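Local coordinates for NADP-dependent alcohol dehydrogenase (Entamoeba histolytica, PDB 2OUI), which catalyses the NADP-dependent interconversion of alcohols and the matching carbonyl compounds, working as a tetramer with zinc bound in each subunit, at residues A[331-336]-A[345-350]; A[176-181]-A[240-245]; A[5-8]-A[14-17]; A[27-32]-A[131-136]. The protein carries 1 engineered substitution. One frame throughout, in Å; residues are numbered along the deposited sequence.

Interaction 1: residues A[331-336]-A[345-350]; sequences EDALML and IKPVVR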
loop_
_atom_site.group_PDB
_atom_site.type_symbol
_atom_site.label_atom_id
_atom_site.label_comp_id
_atom_site.label_asym_id
_atom_site.label_seq_id
_atom_site.Cartn_x
_atom_site.Cartn_y
_atom_site.Cartn_z
ATOM N N GLU A 331 20.372 -35.100 -14.345
ATOM C CA GLU A 331 21.029 -35.651 -13.166
ATOM C C GLU A 331 22.396 -35.007 -12.944
ATOM O O GLU A 331 22.703 -34.543 -11.828
ATOM C CB GLU A 331 21.142 -37.162 -13.253
ATOM C CG GLU A 331 21.713 -37.773 -11.991
ATOM C CD GLU A 331 21.550 -39.277 -11.965
ATOM O OE1 GLU A 331 21.521 -39.896 -13.054
ATOM O OE2 GLU A 331 21.455 -39.835 -10.857
ATOM N N ASP A 332 23.192 -34.941 -14.007
ATOM C CA ASP A 332 24.480 -34.231 -13.977
ATOM C C ASP A 332 24.306 -32.785 -13.538
ATOM O O ASP A 332 25.055 -32.296 -12.674
ATOM C CB ASP A 332 25.141 -34.269 -15.353
ATOM C CG ASP A 332 25.267 -35.670 -15.905
ATOM O OD1 ASP A 332 24.235 -36.350 -16.123
ATOM O OD2 ASP A 332 26.416 -36.085 -16.144
ATOM N N ALA A 333 23.309 -32.107 -14.113
ATOM C CA ALA A 333 23.060 -30.715 -13.810
ATOM C C ALA A 333 22.675 -30.539 -12.341
ATOM O O ALA A 333 23.138 -29.602 -11.681
ATOM C CB ALA A 333 21.981 -30.151 -14.707
ATOM N N LEU A 334 21.843 -31.431 -11.812
ATOM C CA LEU A 334 21.431 -31.278 -10.407
ATOM C C LEU A 334 22.623 -31.489 -9.471
ATOM O O LEU A 334 22.762 -30.785 -8.473
ATOM C CB LEU A 334 20.286 -32.229 -10.040
ATOM C CG LEU A 334 19.770 -32.184 -8.593
ATOM C CD1 LEU A 334 19.263 -30.795 -8.170
ATOM C CD2 LEU A 334 18.690 -33.256 -8.388
ATOM N N MET A 335 23.484 -32.436 -9.813
ATOM C CA MET A 335 24.703 -32.708 -9.020
ATOM C C MET A 335 25.663 -31.520 -8.920
ATOM O O MET A 335 26.342 -31.351 -7.896
ATOM C CB MET A 335 25.424 -33.939 -9.538
ATOM C CG MET A 335 24.694 -35.245 -9.260
ATOM S SD MET A 335 24.137 -35.418 -7.546
ATOM C CE MET A 335 23.917 -37.185 -7.479
ATOM N N LEU A 336 25.697 -30.688 -9.963
ATOM C CA LEU A 336 26.432 -29.416 -9.937
ATOM C C LEU A 336 25.907 -28.471 -8.876
ATOM O O LEU A 336 26.691 -27.776 -8.238
ATOM C CB LEU A 336 26.361 -28.698 -11.296
ATOM C CG LEU A 336 27.266 -29.131 -12.458
ATOM C CD1 LEU A 336 26.912 -28.316 -13.706
ATOM C CD2 LEU A 336 28.721 -28.938 -12.092
ATOM N N ILE A 345 26.971 -20.800 -11.984
ATOM C CA ILE A 345 25.807 -20.003 -11.592
ATOM C C ILE A 345 24.587 -20.906 -11.844
ATOM O O ILE A 345 24.007 -21.440 -10.908
ATOM C CB ILE A 345 25.710 -18.641 -12.351
ATOM C CG1 ILE A 345 26.970 -17.795 -12.067
ATOM C CG2 ILE A 345 24.403 -17.903 -11.961
ATOM C CD1 ILE A 345 27.064 -16.497 -12.867
ATOM N N LYS A 346 24.251 -21.154 -13.110
ATOM C CA LYS A 346 23.062 -21.955 -13.404
ATOM C C LYS A 346 23.306 -22.843 -14.635
ATOM O O LYS A 346 23.742 -22.348 -15.662
ATOM C CB LYS A 346 21.895 -20.989 -13.634
ATOM C CG LYS A 346 20.535 -21.582 -13.571
ATOM C CD LYS A 346 20.086 -21.865 -12.157
ATOM C CE LYS A 346 18.659 -22.366 -12.241
ATOM N NZ LYS A 346 18.085 -22.697 -10.907
ATOM N N PRO A 347 23.092 -24.166 -14.513
ATOM C CA PRO A 347 23.119 -25.032 -15.690
ATOM C C PRO A 347 21.758 -25.082 -16.376
ATOM O O PRO A 347 20.713 -24.837 -15.750
ATOM C CB PRO A 347 23.443 -26.415 -15.115
ATOM C CG PRO A 347 23.520 -26.243 -13.595
ATOM C CD PRO A 347 22.833 -24.940 -13.283
ATOM N N VAL A 348 21.778 -25.366 -17.668
ATOM C CA VAL A 348 20.550 -25.614 -18.411
ATOM C C VAL A 348 20.716 -26.851 -19.267
ATOM O O VAL A 348 21.806 -27.156 -19.752
ATOM C CB VAL A 348 20.090 -24.437 -19.313
ATOM C CG1 VAL A 348 19.546 -23.316 -18.485
ATOM C CG2 VAL A 348 21.205 -23.956 -20.232
ATOM N N VAL A 349 19.622 -27.581 -19.424
ATOM C CA VAL A 349 19.618 -28.780 -20.232
ATOM C C VAL A 349 18.619 -28.561 -21.356
ATOM O O VAL A 349 17.494 -28.193 -21.102
ATOM C CB VAL A 349 19.156 -29.992 -19.399
ATOM C CG1 VAL A 349 19.086 -31.257 -20.262
ATOM C CG2 VAL A 349 20.100 -30.216 -18.209
ATOM N N ARG A 350 19.038 -28.821 -22.591
ATOM C CA ARG A 350 18.168 -28.702 -23.748
ATOM C C ARG A 350 17.767 -30.107 -24.194
ATOM O O ARG A 350 18.602 -31.015 -24.233
ATOM C CB ARG A 350 18.883 -27.927 -24.864
ATOM C CG ARG A 350 18.005 -27.467 -26.039
ATOM C CD ARG A 350 16.975 -26.333 -25.700
ATOM N NE ARG A 350 16.387 -25.792 -26.935
ATOM C CZ ARG A 350 15.453 -26.401 -27.671
ATOM N NH1 ARG A 350 14.938 -27.581 -27.313
ATOM N NH2 ARG A 350 15.024 -25.826 -28.788
#
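Ala333 O is met from two quarters: Leu336 N, one helical turn further on, gives it a weak hydrogen bond of 3.3 Å, and the ring of Pro347 brings CG to 3.9 Å from it. No hydrogen bond crosses between 331-336 and 345-350, and the rest of the contact is apolar. The methyl of Ala333 is its centre, with CB 4.0 Å from Pro347 CB and equally far from Val349 CG2. An alanine suits this place because its short side chain lets the helix lie close over the strand. Helix 329-339 is the crossover of a beta-alpha-beta unit whose parallel strands are 320-325 and 346-350. The short helical and strand segments run almost exactly antiparallel, at 175°, with their axes 8.6 Å apart. Leu336 reaches across one helical turn later, its CD1 lying 4.0 Å from Pro347 CG, the leucine branch alongside the proline ring. Val349 holds CG1 anti to its backbone N (chi1 177°), which leaves CG2 as the branch that meets Ala333. Pro347 and Val349, two apart on the strand, both point at the helix. Lys346 points away from it and forms a salt bridge with Glu60.

Interaction 2: residues A[176-181]-A[240-245]; sequences GPVGLM and VIAGGD. With NO3 (nitrate ion), chain F.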
loop_
_atom_site.group_PDB
_atom_site.type_symbol
_atom_site.label_atom_id
_atom_site.label_comp_id
_atom_site.label_asym_id
_atom_site.label_seq_id
_atom_site.Cartn_x
_atom_site.Cartn_y
_atom_site.Cartn_z
ATOM N N GLY A 176 23.888 -15.964 -5.549
ATOM C CA GLY A 176 23.723 -17.053 -6.501
ATOM C C GLY A 176 22.820 -16.523 -7.609
ATOM O O GLY A 176 22.550 -15.328 -7.685
ATOM N N PRO A 177 22.317 -17.405 -8.472
ATOM C CA PRO A 177 21.434 -16.935 -9.546
ATOM C C PRO A 177 20.210 -16.158 -9.048
ATOM O O PRO A 177 19.797 -15.206 -9.708
ATOM C CB PRO A 177 21.012 -18.232 -10.266
ATOM C CG PRO A 177 21.365 -19.334 -9.311
ATOM C CD PRO A 177 22.558 -18.862 -8.542
ATOM N N VAL A 178 19.621 -16.546 -7.920
ATOM C CA VAL A 178 18.473 -15.796 -7.380
ATOM C C VAL A 178 18.909 -14.414 -6.939
ATOM O O VAL A 178 18.262 -13.430 -7.291
ATOM C CB VAL A 178 17.754 -16.519 -6.211
ATOM C CG1 VAL A 178 16.615 -15.624 -5.551
ATOM C CG2 VAL A 178 17.128 -17.809 -6.723
ATOM N N GLY A 179 19.996 -14.339 -6.173
ATOM C CA GLY A 179 20.514 -13.032 -5.719
ATOM C C GLY A 179 20.892 -12.091 -6.851
ATOM O O GLY A 179 20.726 -10.865 -6.752
ATOM N N LEU A 180 21.481 -12.645 -7.905
ATOM C CA LEU A 180 21.827 -11.843 -9.083
ATOM C C LEU A 180 20.563 -11.234 -9.666
ATOM O O LEU A 180 20.568 -10.084 -10.133
ATOM C CB LEU A 180 22.559 -12.696 -10.127
ATOM C CG LEU A 180 23.991 -13.142 -9.794
ATOM C CD1 LEU A 180 24.535 -14.095 -10.873
ATOM C CD2 LEU A 180 24.875 -11.928 -9.701
ATOM N N MET A 181 19.478 -12.010 -9.646
ATOM C CA MET A 181 18.204 -11.514 -10.147
ATOM C C MET A 181 17.585 -10.523 -9.169
ATOM O O MET A 181 16.851 -9.644 -9.588
ATOM C CB MET A 181 17.240 -12.640 -10.545
ATOM C CG MET A 181 17.660 -13.366 -11.859
ATOM S SD MET A 181 17.636 -12.188 -13.246
ATOM C CE MET A 181 19.363 -11.776 -13.515
ATOM N N VAL A 240 17.682 -7.204 0.663
ATOM C CA VAL A 240 17.136 -8.456 0.110
ATOM C C VAL A 240 18.046 -9.586 0.583
ATOM O O VAL A 240 19.277 -9.468 0.556
ATOM C CB VAL A 240 17.124 -8.456 -1.450
ATOM C CG1 VAL A 240 16.558 -9.777 -1.960
ATOM C CG2 VAL A 240 16.323 -7.266 -2.015
ATOM N N ILE A 241 17.440 -10.665 1.075
ATOM C CA ILE A 241 18.202 -11.839 1.473
ATOM C C ILE A 241 17.886 -12.913 0.450
ATOM O O ILE A 241 16.724 -13.294 0.270
ATOM C CB ILE A 241 17.842 -12.353 2.882
ATOM C CG1 ILE A 241 18.151 -11.294 3.945
ATOM C CG2 ILE A 241 18.628 -13.617 3.159
ATOM C CD1 ILE A 241 17.715 -11.687 5.346
ATOM N N ALA A 242 18.920 -13.348 -0.264
ATOM C CA ALA A 242 18.760 -14.314 -1.341
ATOM C C ALA A 242 19.721 -15.486 -1.210
ATOM O O ALA A 242 19.927 -16.249 -2.157
ATOM C CB ALA A 242 18.908 -13.629 -2.694
ATOM N N GLY A 243 20.270 -15.658 -0.019
ATOM C CA GLY A 243 21.183 -16.765 0.236
ATOM C C GLY A 243 21.602 -16.709 1.680
ATOM O O GLY A 243 21.061 -15.918 2.453
ATOM N N GLY A 244 22.552 -17.555 2.059
ATOM C CA GLY A 244 23.037 -17.591 3.432
ATOM C C GLY A 244 22.265 -18.602 4.255
ATOM O O GLY A 244 21.766 -19.595 3.730
ATOM N N ASP A 245 22.165 -18.347 5.551
ATOM C CA ASP A 245 21.503 -19.279 6.456
ATOM C C ASP A 245 20.609 -18.521 7.427
ATOM O O ASP A 245 20.335 -17.351 7.197
ATOM C CB ASP A 245 22.545 -20.153 7.172
ATOM C CG ASP A 245 23.537 -19.350 7.976
ATOM O OD1 ASP A 245 23.312 -18.183 8.299
ATOM O OD2 ASP A 245 24.647 -19.977 8.318
HETATM N N NO3 F . 20.439 -19.745 -5.425
HETATM O O1 NO3 F . 20.286 -20.947 -6.136
HETATM O O2 NO3 F . 20.419 -18.541 -6.096
HETATM O O3 NO3 F . 20.617 -19.744 -4.037
HETATM O O HOH W 1 21.139 -16.440 -4.525
#
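Ala242 lies against Val178 and Gly179 where strand 236-241 ends beside the first turn of helix 177-188, in a Rossmann-type dinucleotide-binding fold; Gly176 and Gly179 fit the glycine-rich turn of such folds. Direct contact is purely van der Waals. The methyl of Ala242 presses on the bare backbone of Gly179, CB to CA 3.5 Å, a closeness that suits a residue without a side chain. Val178, its CG1 anti to the backbone N (chi1 174°), sets that branch 4.2 Å from Ala242 CB, while CG2 turns to the nitrate.

Polar links run through one water. It accepts a hydrogen bond from Gly179 N at 2.9 Å, and it donates to Ala242 O at 2.7 Å and to O2 of the nitrate, thus tying helix start, strand end and anion together.

Anion binding uses the helix N terminus, whose dipole would probably attract negative charge. The nitrate, probably from the crystallisation liquor, is also hydrogen-bonded to Thr38, and it may mimic a cofactor phosphate, as Rossmann helices commonly bind one here. Gly176, lacking a side chain, leaves room for the ion. Val178 N donates to nitrate O2 over 2.8 Å at an N-H...O angle of 162°.

Interaction 3: residues A[5-8]-A[14-17]; sequences AMLG and WIEK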
loop_
_atom_site.group_PDB
_atom_site.type_symbol
_atom_site.label_atom_id
_atom_site.label_comp_id
_atom_site.label_asym_id
_atom_site.label_seq_id
_atom_site.Cartn_x
_atom_site.Cartn_y
_atom_site.Cartn_z
ATOM N N ALA A 5 13.921 -38.771 -9.707
ATOM C CA ALA A 5 13.147 -38.629 -8.462
ATOM C C ALA A 5 13.976 -38.580 -7.176
ATOM O O ALA A 5 15.101 -39.085 -7.143
ATOM C CB ALA A 5 12.139 -39.760 -8.338
ATOM N N MET A 6 13.398 -37.973 -6.130
ATOM C CA MET A 6 13.870 -38.132 -4.753
ATOM C C MET A 6 13.276 -39.433 -4.259
ATOM O O MET A 6 12.052 -39.549 -4.114
ATOM C CB MET A 6 13.357 -36.991 -3.877
ATOM C CG MET A 6 13.680 -37.156 -2.397
ATOM S SD MET A 6 13.184 -35.655 -1.545
ATOM C CE MET A 6 13.601 -36.139 0.134
ATOM N N LEU A 7 14.134 -40.420 -4.027
ATOM C CA LEU A 7 13.687 -41.728 -3.593
ATOM C C LEU A 7 13.577 -41.782 -2.070
ATOM O O LEU A 7 12.854 -42.609 -1.514
ATOM C CB LEU A 7 14.651 -42.787 -4.092
ATOM C CG LEU A 7 14.977 -42.767 -5.586
ATOM C CD1 LEU A 7 15.992 -43.838 -5.915
ATOM C CD2 LEU A 7 13.715 -42.943 -6.400
ATOM N N GLY A 8 14.314 -40.904 -1.410
ATOM C CA GLY A 8 14.296 -40.792 0.044
ATOM C C GLY A 8 15.238 -39.661 0.378
ATOM O O GLY A 8 15.945 -39.176 -0.509
ATOM N N TRP A 14 16.585 -42.482 -11.330
ATOM C CA TRP A 14 15.545 -42.541 -12.352
ATOM C C TRP A 14 14.512 -43.610 -12.010
ATOM O O TRP A 14 14.865 -44.739 -11.669
ATOM C CB TRP A 14 16.175 -42.815 -13.729
ATOM C CG TRP A 14 17.033 -41.668 -14.142
ATOM C CD1 TRP A 14 18.361 -41.495 -13.871
ATOM C CD2 TRP A 14 16.604 -40.479 -14.838
ATOM N NE1 TRP A 14 18.795 -40.284 -14.381
ATOM C CE2 TRP A 14 17.745 -39.640 -14.974
ATOM C CE3 TRP A 14 15.375 -40.060 -15.393
ATOM C CZ2 TRP A 14 17.696 -38.383 -15.621
ATOM C CZ3 TRP A 14 15.320 -38.798 -16.047
ATOM C CH2 TRP A 14 16.484 -37.987 -16.157
ATOM N N ILE A 15 13.242 -43.243 -12.123
ATOM C CA ILE A 15 12.128 -44.174 -11.915
ATOM C C ILE A 15 11.125 -44.083 -13.071
ATOM O O ILE A 15 11.193 -43.170 -13.898
ATOM C CB ILE A 15 11.394 -43.892 -10.564
ATOM C CG1 ILE A 15 10.749 -42.509 -10.571
ATOM C CG2 ILE A 15 12.369 -44.066 -9.372
ATOM C CD1 ILE A 15 9.849 -42.199 -9.382
ATOM N N GLU A 16 10.191 -45.025 -13.117
ATOM C CA GLU A 16 9.112 -45.015 -14.119
ATOM C C GLU A 16 7.800 -44.679 -13.417
ATOM O O GLU A 16 7.498 -45.204 -12.338
ATOM C CB GLU A 16 8.993 -46.369 -14.812
ATOM C CG GLU A 16 10.229 -46.801 -15.589
ATOM C CD GLU A 16 10.284 -46.229 -17.000
ATOM O OE1 GLU A 16 9.374 -45.450 -17.389
ATOM O OE2 GLU A 16 11.247 -46.572 -17.729
ATOM N N LYS A 17 7.045 -43.768 -14.016
ATOM C CA LYS A 17 5.773 -43.321 -13.486
ATOM C C LYS A 17 4.792 -43.344 -14.656
ATOM O O LYS A 17 5.200 -43.263 -15.827
ATOM C CB LYS A 17 5.888 -41.915 -12.879
ATOM C CG LYS A 17 6.838 -41.839 -11.683
ATOM C CD LYS A 17 6.478 -40.756 -10.683
ATOM C CE LYS A 17 5.806 -41.336 -9.444
ATOM N NZ LYS A 17 5.450 -40.250 -8.511
#
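Ile15 carries CG1 between its backbone N and carbonyl carbon (chi1 64°), and this setting spreads its two branches toward different residues of 5-8. With chi2 extended at 172°, CD1 is carried out to the methyl of Ala5, 3.5 Å from its CB, and CG1 behind it lies 3.8 Å from the same atom. The other branch, CG2, meets Leu7 CD2, also at 3.5 Å, which is tighter than a usual van der Waals contact between carbons. Leu7 has CG anti to its carbonyl carbon (chi1 -52°); although its CB leaves the strand to one side, the CD2 branch swings in beside Ile15 CG2, the two side chains overlapping from opposed directions. The segments belong to the beta hairpin of strands 2-8 and 11-16, which forms part of a small antiparallel sheet near the N terminus. No hydrogen bond joins these two segments directly. The backbone pairing instead links Ala5 with Gly13 and Ile15 with Gly3, so Ile15 reaches Ala5 and Leu7 diagonally across the hairpin. A small alanine suits the place under the long CD1 arm, and a branched isoleucine can serve two neighbours at once. Leu7 and Ile15 also both touch Asp54 in a nearby loop. Trp14 points away from 5-8, and its indole NE1 hydrogen-bonds Glu331 on the helix 329-339; Lys17 forms a salt bridge with Asp117.

Interaction 4: residues A[27-32]-A[131-136]; sequences ALVRPL and ANLALL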
loop_
_atom_site.group_PDB
_atom_site.type_symbol
_atom_site.label_atom_id
_atom_site.label_comp_id
_atom_site.label_asym_id
_atom_site.label_seq_id
_atom_site.Cartn_x
_atom_site.Cartn_y
_atom_site.Cartn_z
ATOM N N ALA A 27 -3.066 -29.480 -18.623
ATOM C CA ALA A 27 -2.280 -29.785 -19.836
ATOM C C ALA A 27 -1.155 -30.729 -19.484
ATOM O O ALA A 27 -0.649 -30.711 -18.364
ATOM C CB ALA A 27 -1.717 -28.508 -20.459
ATOM N N LEU A 28 -0.772 -31.567 -20.437
ATOM C CA LEU A 28 0.420 -32.369 -20.301
ATOM C C LEU A 28 1.494 -31.733 -21.168
ATOM O O LEU A 28 1.213 -31.328 -22.298
ATOM C CB LEU A 28 0.170 -33.808 -20.748
ATOM C CG LEU A 28 -0.907 -34.590 -19.973
ATOM C CD1 LEU A 28 -0.903 -36.028 -20.435
ATOM C CD2 LEU A 28 -0.663 -34.526 -18.438
ATOM N N VAL A 29 2.720 -31.667 -20.642
ATOM C CA VAL A 29 3.797 -30.899 -21.263
ATOM C C VAL A 29 5.072 -31.751 -21.331
ATOM O O VAL A 29 5.399 -32.461 -20.370
ATOM C CB VAL A 29 4.064 -29.579 -20.430
ATOM C CG1 VAL A 29 5.209 -28.742 -21.030
ATOM C CG2 VAL A 29 2.811 -28.738 -20.328
ATOM N N ARG A 30 5.784 -31.700 -22.463
ATOM C CA ARG A 30 7.112 -32.328 -22.560
ATOM C C ARG A 30 8.185 -31.244 -22.467
ATOM O O ARG A 30 7.992 -30.134 -22.993
ATOM C CB ARG A 30 7.235 -33.139 -23.866
ATOM C CG ARG A 30 7.269 -32.314 -25.138
ATOM C CD ARG A 30 7.333 -33.273 -26.374
ATOM N NE ARG A 30 7.408 -32.571 -27.654
ATOM C CZ ARG A 30 7.403 -33.173 -28.841
ATOM N NH1 ARG A 30 7.308 -34.493 -28.918
ATOM N NH2 ARG A 30 7.497 -32.452 -29.962
ATOM N N PRO A 31 9.301 -31.516 -21.742
ATOM C CA PRO A 31 10.315 -30.452 -21.575
ATOM C C PRO A 31 11.173 -30.190 -22.812
ATOM O O PRO A 31 11.590 -31.150 -23.486
ATOM C CB PRO A 31 11.222 -31.012 -20.469
ATOM C CG PRO A 31 11.157 -32.516 -20.646
ATOM C CD PRO A 31 9.679 -32.754 -21.022
ATOM N N LEU A 32 11.446 -28.907 -23.075
ATOM C CA LEU A 32 12.363 -28.452 -24.132
ATOM C C LEU A 32 13.636 -27.860 -23.543
ATOM O O LEU A 32 14.679 -27.935 -24.146
ATOM C CB LEU A 32 11.708 -27.379 -24.994
ATOM C CG LEU A 32 10.480 -27.751 -25.828
ATOM C CD1 LEU A 32 9.994 -26.495 -26.518
ATOM C CD2 LEU A 32 10.834 -28.838 -26.833
ATOM N N ALA A 131 -4.460 -20.717 -17.034
ATOM C CA ALA A 131 -4.089 -19.690 -16.075
ATOM C C ALA A 131 -2.582 -19.749 -15.795
ATOM O O ALA A 131 -1.966 -18.734 -15.497
ATOM C CB ALA A 131 -4.853 -19.902 -14.786
ATOM N N ASN A 132 -1.990 -20.938 -15.900
ATOM C CA ASN A 132 -0.635 -21.162 -15.437
ATOM C C ASN A 132 0.481 -21.286 -16.480
ATOM O O ASN A 132 1.636 -21.375 -16.098
ATOM C CB ASN A 132 -0.605 -22.375 -14.497
ATOM C CG ASN A 132 -1.210 -22.050 -13.161
ATOM O OD1 ASN A 132 -1.032 -20.940 -12.672
ATOM N ND2 ASN A 132 -1.957 -22.989 -12.581
ATOM N N LEU A 133 0.152 -21.291 -17.774
ATOM C CA LEU A 133 1.191 -21.386 -18.813
ATOM C C LEU A 133 1.207 -20.152 -19.740
ATOM O O LEU A 133 0.162 -19.754 -20.264
ATOM C CB LEU A 133 0.971 -22.651 -19.653
ATOM C CG LEU A 133 1.196 -23.964 -18.876
ATOM C CD1 LEU A 133 0.831 -25.158 -19.741
ATOM C CD2 LEU A 133 2.624 -24.073 -18.341
ATOM N N ALA A 134 2.391 -19.557 -19.912
ATOM C CA ALA A 134 2.569 -18.417 -20.813
ATOM C C ALA A 134 3.116 -18.964 -22.107
ATOM O O ALA A 134 3.989 -19.835 -22.092
ATOM C CB ALA A 134 3.567 -17.410 -20.214
ATOM N N LEU A 135 2.627 -18.466 -23.231
ATOM C CA LEU A 135 3.275 -18.812 -24.504
ATOM C C LEU A 135 4.712 -18.275 -24.571
ATOM O O LEU A 135 4.968 -17.155 -24.134
ATOM C CB LEU A 135 2.441 -18.302 -25.697
ATOM C CG LEU A 135 1.062 -18.959 -25.923
ATOM C CD1 LEU A 135 0.361 -18.291 -27.107
ATOM C CD2 LEU A 135 1.141 -20.489 -26.113
ATOM N N LEU A 136 5.648 -19.073 -25.104
ATOM C CA LEU A 136 7.039 -18.648 -25.290
ATOM C C LEU A 136 7.124 -17.617 -26.423
ATOM O O LEU A 136 6.811 -17.949 -27.560
ATOM C CB LEU A 136 7.930 -19.853 -25.620
ATOM C CG LEU A 136 9.428 -19.597 -25.900
ATOM C CD1 LEU A 136 10.176 -19.030 -24.686
ATOM C CD2 LEU A 136 10.112 -20.866 -26.427
#
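Leu133 and Val29 make the close part of this contact, CD1 of the leucine lying 4.1 Å from Val29 CG2, with Ala27 CB 4.3 Å from that same CD1. One methyl thus rests against two side chains, two residues apart on the strand, that point at it. Leu133 puts CG anti to its carbonyl carbon (chi1 -67°) and extends chi2 to 175°, which carries CD1 toward the strand. Strands 27-34 and 134-135 belong to one curled sheet of the GroES-like domain but are not paired: 61-68 and 80-83 come between them. Leu133 therefore reaches inward across the sheet, and its other neighbours include Val126, Ile65, Val81 and Val83. A long leucine suits that span, as the CA atoms of Ala27 and Leu133 are 9.1 Å apart. Further along, the packing thins. Leu32 and Leu136 both point across but come no nearer than 5.6 Å to the opposite segment, while Leu135 is exposed to solvent. Two residues before Leu133, Ala131 O accepts a hydrogen bond from Gln96 NE2 of a neighbouring subunit. Since only methyl groups meet across the buried part, the two segments are held together by dispersion and the exclusion of water rather than by directed bonds.

In the fold
Along the chain the contacts come in the order 3, 4, 2, 1, each closing before the next opens. Interaction 4 belongs to the curled sheet of the GroES-like region and interaction 2, 27 Å away centre to centre, to the parallel Rossmann sheet. Interaction 1 touches all three others. Its strand 346-350 neighbours 27-34 in the curled sheet, and Arg350 probably hydrogen-bonds Leu32 of interaction 4. At the strand's other end Ile345 and Lys346 pack on Pro177 of interaction 2, while Glu331 on its helix reaches Trp14 of the hairpin in interaction 3. The C-terminal unit thus joins the N-terminal sheets to the probable cofactor-binding domain.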